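Local coordinates for metal-bound toxin (Helicobacter pylori, PDB 4NRN), which binds two zinc ions and, as a YafQ-type member of the RelE toxin family, probably acts as an RNA endonuclease in a toxin-antitoxin system, at residues F22-V31 / C59-L67. Residues are numbered along the deposited sequence; the frame is centred on the assembly and turned at random.
Sequences FDLKLLYKVV and CHLKPDLLL. With ZN (zinc ion), chain C.
Cys59 SG meets Val30 CG1 at 3.7 Å, where strand 56-60, hairpin partner of 65-72, touches helix 24-35. His60 points the opposite way: its NE2 binds zinc at 2.0 Å, with Glu58 and His47 completing the protein ligands. Its ring is steadied by the ND1 bond to Pro63 O, which lies near the ring plane, and by Leu66 CD2 over one face, 3.5 Å above the plane. Leu61 returns to the helix side and spreads its two methyls along it, CD1 toward Val30 CG1 and CD2 toward Leu27 CD1 at 4.1 Å. At this point Leu61 and Lys62 face the single residue Leu65 in a classic beta bulge, both backbone N atoms donating to Leu65 O. The extended Lys62 chain then runs across Leu26, laying CE 3.7 Å from Leu26 CD2, a methyl that also rests against Leu61 O; the lysine NZ ends near the edge of the Phe22 ring. Beyond the turn, Leu65 CD2 comes within 3.4 Å of Phe22 CE1, the two side chains crossing at about a right angle. The phenylalanine CG is anti to the backbone N (chi1 172°), which carries the ring beside the start of the helix, with Leu27 CB at its edge. Leu67 CD1 finishes the row, lodged near Val31 CG2 and Val30 CG1. No hydrogen bond joins the segments; the seam is mainly apolar packing of a helix on one face of a sheet, with the zinc-binding histidine on the other side of the hairpin. Phe22 also packs on Leu14 and Leu17 of helix 8-19, while strand 77-84 continues the apolar layer, Leu83 touching Leu61 and Leu80 touching both Val31 and Leu67.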
loop_
_atom_site.group_PDB
_atom_site.type_symbol
_atom_site.label_atom_id
_atom_site.label_comp_id
_atom_site.label_asym_id
_atom_site.label_seq_id
_atom_site.Cartn_x
_atom_site.Cartn_y
_atom_site.Cartn_z
ATOM N N PHE A 22 -7.452 11.005 -7.509
ATOM C CA PHE A 22 -6.176 10.375 -7.175
ATOM C C PHE A 22 -5.330 10.032 -8.416
ATOM O O PHE A 22 -5.849 9.561 -9.431
ATOM C CB PHE A 22 -6.449 9.120 -6.352
ATOM C CG PHE A 22 -5.239 8.270 -6.106
ATOM C CD1 PHE A 22 -4.257 8.683 -5.225
ATOM C CD2 PHE A 22 -5.095 7.049 -6.745
ATOM C CE1 PHE A 22 -3.143 7.897 -4.992
ATOM C CE2 PHE A 22 -3.995 6.259 -6.518
ATOM C CZ PHE A 22 -3.013 6.678 -5.637
ATOM N N ASP A 23 -4.026 10.270 -8.341
ATOM C CA ASP A 23 -3.138 9.949 -9.458
ATOM C C ASP A 23 -2.626 8.511 -9.367
ATOM O O ASP A 23 -1.815 8.184 -8.504
ATOM C CB ASP A 23 -1.955 10.919 -9.495
ATOM C CG ASP A 23 -1.186 10.851 -10.799
ATOM O OD1 ASP A 23 -1.467 9.938 -11.604
ATOM O OD2 ASP A 23 -0.302 11.709 -11.027
ATOM N N LEU A 24 -3.081 7.645 -10.262
ATOM C CA LEU A 24 -2.682 6.243 -10.187
ATOM C C LEU A 24 -1.174 6.076 -10.356
ATOM O O LEU A 24 -0.579 5.114 -9.888
ATOM C CB LEU A 24 -3.445 5.416 -11.220
ATOM C CG LEU A 24 -4.914 5.200 -10.838
ATOM C CD1 LEU A 24 -5.757 4.796 -12.038
ATOM C CD2 LEU A 24 -5.027 4.174 -9.726
ATOM N N LYS A 25 -0.549 7.034 -11.018
ATOM C CA LYS A 25 0.879 6.956 -11.260
ATOM C C LYS A 25 1.660 7.045 -9.945
ATOM O O LYS A 25 2.781 6.527 -9.837
ATOM C CB LYS A 25 1.297 8.035 -12.264
ATOM C CG LYS A 25 0.617 7.882 -13.636
ATOM C CD LYS A 25 0.661 9.174 -14.475
ATOM C CE LYS A 25 -0.386 9.145 -15.597
ATOM N NZ LYS A 25 -0.633 10.478 -16.225
ATOM N N LEU A 26 1.064 7.694 -8.948
ATOM C CA LEU A 26 1.659 7.738 -7.618
ATOM C C LEU A 26 1.711 6.326 -7.055
ATOM O O LEU A 26 2.722 5.904 -6.504
ATOM C CB LEU A 26 0.838 8.638 -6.696
ATOM C CG LEU A 26 1.185 8.706 -5.201
ATOM C CD1 LEU A 26 2.688 8.835 -4.968
ATOM C CD2 LEU A 26 0.433 9.865 -4.537
ATOM N N LEU A 27 0.608 5.604 -7.215
ATOM C CA LEU A 27 0.492 4.219 -6.768
ATOM C C LEU A 27 1.444 3.275 -7.505
ATOM O O LEU A 27 2.136 2.480 -6.867
ATOM C CB LEU A 27 -0.956 3.724 -6.927
ATOM C CG LEU A 27 -1.217 2.274 -6.524
ATOM C CD1 LEU A 27 -1.107 2.118 -5.023
ATOM C CD2 LEU A 27 -2.584 1.828 -7.018
ATOM N N TYR A 28 1.464 3.356 -8.840
ATOM C CA TYR A 28 2.322 2.483 -9.651
ATOM C C TYR A 28 3.773 2.607 -9.230
ATOM O O TYR A 28 4.505 1.628 -9.220
ATOM C CB TYR A 28 2.266 2.830 -11.145
ATOM C CG TYR A 28 0.903 2.931 -11.791
ATOM C CD1 TYR A 28 -0.141 2.083 -11.431
ATOM C CD2 TYR A 28 0.676 3.855 -12.803
ATOM C CE1 TYR A 28 -1.392 2.181 -12.048
ATOM C CE2 TYR A 28 -0.561 3.960 -13.420
ATOM C CZ TYR A 28 -1.588 3.121 -13.044
ATOM O OH TYR A 28 -2.809 3.230 -13.667
ATOM N N LYS A 29 4.188 3.829 -8.917
ATOM C CA LYS A 29 5.578 4.111 -8.604
ATOM C C LYS A 29 5.957 3.494 -7.262
ATOM O O LYS A 29 6.997 2.848 -7.139
ATOM C CB LYS A 29 5.817 5.624 -8.605
ATOM C CG LYS A 29 7.235 6.044 -8.268
ATOM C CD LYS A 29 7.588 7.363 -8.949
ATOM C CE LYS A 29 6.671 8.500 -8.523
ATOM N NZ LYS A 29 7.139 9.141 -7.265
ATOM N N VAL A 30 5.096 3.677 -6.264
ATOM C CA VAL A 30 5.313 3.087 -4.941
ATOM C C VAL A 30 5.192 1.553 -4.934
ATOM O O VAL A 30 6.043 0.860 -4.372
ATOM C CB VAL A 30 4.360 3.702 -3.874
ATOM C CG1 VAL A 30 4.651 3.114 -2.489
ATOM C CG2 VAL A 30 4.487 5.225 -3.847
ATOM N N VAL A 31 4.134 1.021 -5.543
ATOM C CA VAL A 31 3.932 -0.433 -5.567
ATOM C C VAL A 31 5.025 -1.145 -6.357
ATOM O O VAL A 31 5.431 -2.258 -6.007
ATOM C CB VAL A 31 2.578 -0.806 -6.169
ATOM C CG1 VAL A 31 2.521 -2.308 -6.438
ATOM C CG2 VAL A 31 1.452 -0.371 -5.236
ATOM N N CYS A 59 2.638 2.449 4.246
ATOM C CA CYS A 59 3.389 3.376 3.419
ATOM C C CYS A 59 2.602 4.664 3.255
ATOM O O CYS A 59 1.401 4.639 2.996
ATOM C CB CYS A 59 3.684 2.775 2.036
ATOM S SG CYS A 59 4.846 3.782 1.136
ATOM N N HIS A 60 3.288 5.786 3.413
ATOM C CA HIS A 60 2.662 7.087 3.266
ATOM C C HIS A 60 2.791 7.591 1.827
ATOM O O HIS A 60 3.820 8.147 1.458
ATOM C CB HIS A 60 3.286 8.068 4.258
ATOM C CG HIS A 60 2.878 7.822 5.677
ATOM N ND1 HIS A 60 2.068 8.689 6.383
ATOM C CD2 HIS A 60 3.144 6.796 6.520
ATOM C CE1 HIS A 60 1.864 8.214 7.596
ATOM N NE2 HIS A 60 2.507 7.064 7.705
ATOM N N LEU A 61 1.755 7.369 1.017
ATOM C CA LEU A 61 1.717 7.864 -0.359
ATOM C C LEU A 61 1.573 9.382 -0.337
ATOM O O LEU A 61 2.094 10.106 -1.197
ATOM C CB LEU A 61 0.557 7.226 -1.126
ATOM C CG LEU A 61 0.857 5.917 -1.860
ATOM C CD1 LEU A 61 1.436 4.913 -0.898
ATOM C CD2 LEU A 61 -0.390 5.370 -2.552
ATOM N N LYS A 62 0.831 9.840 0.660
ATOM C CA LYS A 62 0.776 11.234 1.047
ATOM C C LYS A 62 0.699 11.184 2.569
ATOM O O LYS A 62 0.264 10.180 3.124
ATOM C CB LYS A 62 -0.459 11.906 0.445
ATOM C CG LYS A 62 -0.503 11.882 -1.087
ATOM C CD LYS A 62 -1.778 12.523 -1.626
ATOM C CE LYS A 62 -1.989 12.198 -3.100
ATOM N NZ LYS A 62 -3.316 12.665 -3.609
ATOM N N PRO A 63 1.140 12.245 3.259
ATOM C CA PRO A 63 1.196 12.156 4.725
ATOM C C PRO A 63 -0.082 11.611 5.383
ATOM O O PRO A 63 0.011 11.044 6.475
ATOM C CB PRO A 63 1.485 13.597 5.150
ATOM C CG PRO A 63 2.257 14.158 3.986
ATOM C CD PRO A 63 1.638 13.541 2.762
ATOM N N ASP A 64 -1.241 11.755 4.742
ATOM C CA ASP A 64 -2.444 11.041 5.196
ATOM C C ASP A 64 -3.214 10.307 4.073
ATOM O O ASP A 64 -4.442 10.325 4.038
ATOM C CB ASP A 64 -3.375 11.947 6.014
ATOM C CG ASP A 64 -4.353 11.153 6.879
ATOM O OD1 ASP A 64 -4.115 9.947 7.091
ATOM O OD2 ASP A 64 -5.362 11.727 7.350
ATOM N N LEU A 65 -2.474 9.678 3.160
ATOM C CA LEU A 65 -3.015 8.645 2.270
ATOM C C LEU A 65 -2.111 7.420 2.367
ATOM O O LEU A 65 -1.015 7.393 1.804
ATOM C CB LEU A 65 -3.101 9.105 0.814
ATOM C CG LEU A 65 -3.419 7.965 -0.171
ATOM C CD1 LEU A 65 -4.875 7.535 -0.077
ATOM C CD2 LEU A 65 -3.076 8.346 -1.605
ATOM N N LEU A 66 -2.596 6.415 3.089
ATOM C CA LEU A 66 -1.819 5.236 3.458
ATOM C C LEU A 66 -2.058 4.032 2.542
ATOM O O LEU A 66 -3.193 3.727 2.163
ATOM C CB LEU A 66 -2.139 4.856 4.909
ATOM C CG LEU A 66 -2.206 6.054 5.867
ATOM C CD1 LEU A 66 -2.654 5.642 7.274
ATOM C CD2 LEU A 66 -0.861 6.797 5.895
ATOM N N LEU A 67 -0.969 3.363 2.182
ATOM C CA LEU A 67 -1.030 2.078 1.502
ATOM C C LEU A 67 -0.674 1.029 2.539
ATOM O O LEU A 67 0.487 0.937 2.952
ATOM C CB LEU A 67 0.008 2.025 0.382
ATOM C CG LEU A 67 -0.037 0.960 -0.724
ATOM C CD1 LEU A 67 1.367 0.789 -1.308
ATOM C CD2 LEU A 67 -0.594 -0.379 -0.276
HETATM ZN ZN ZN C . 2.464 5.861 9.285
#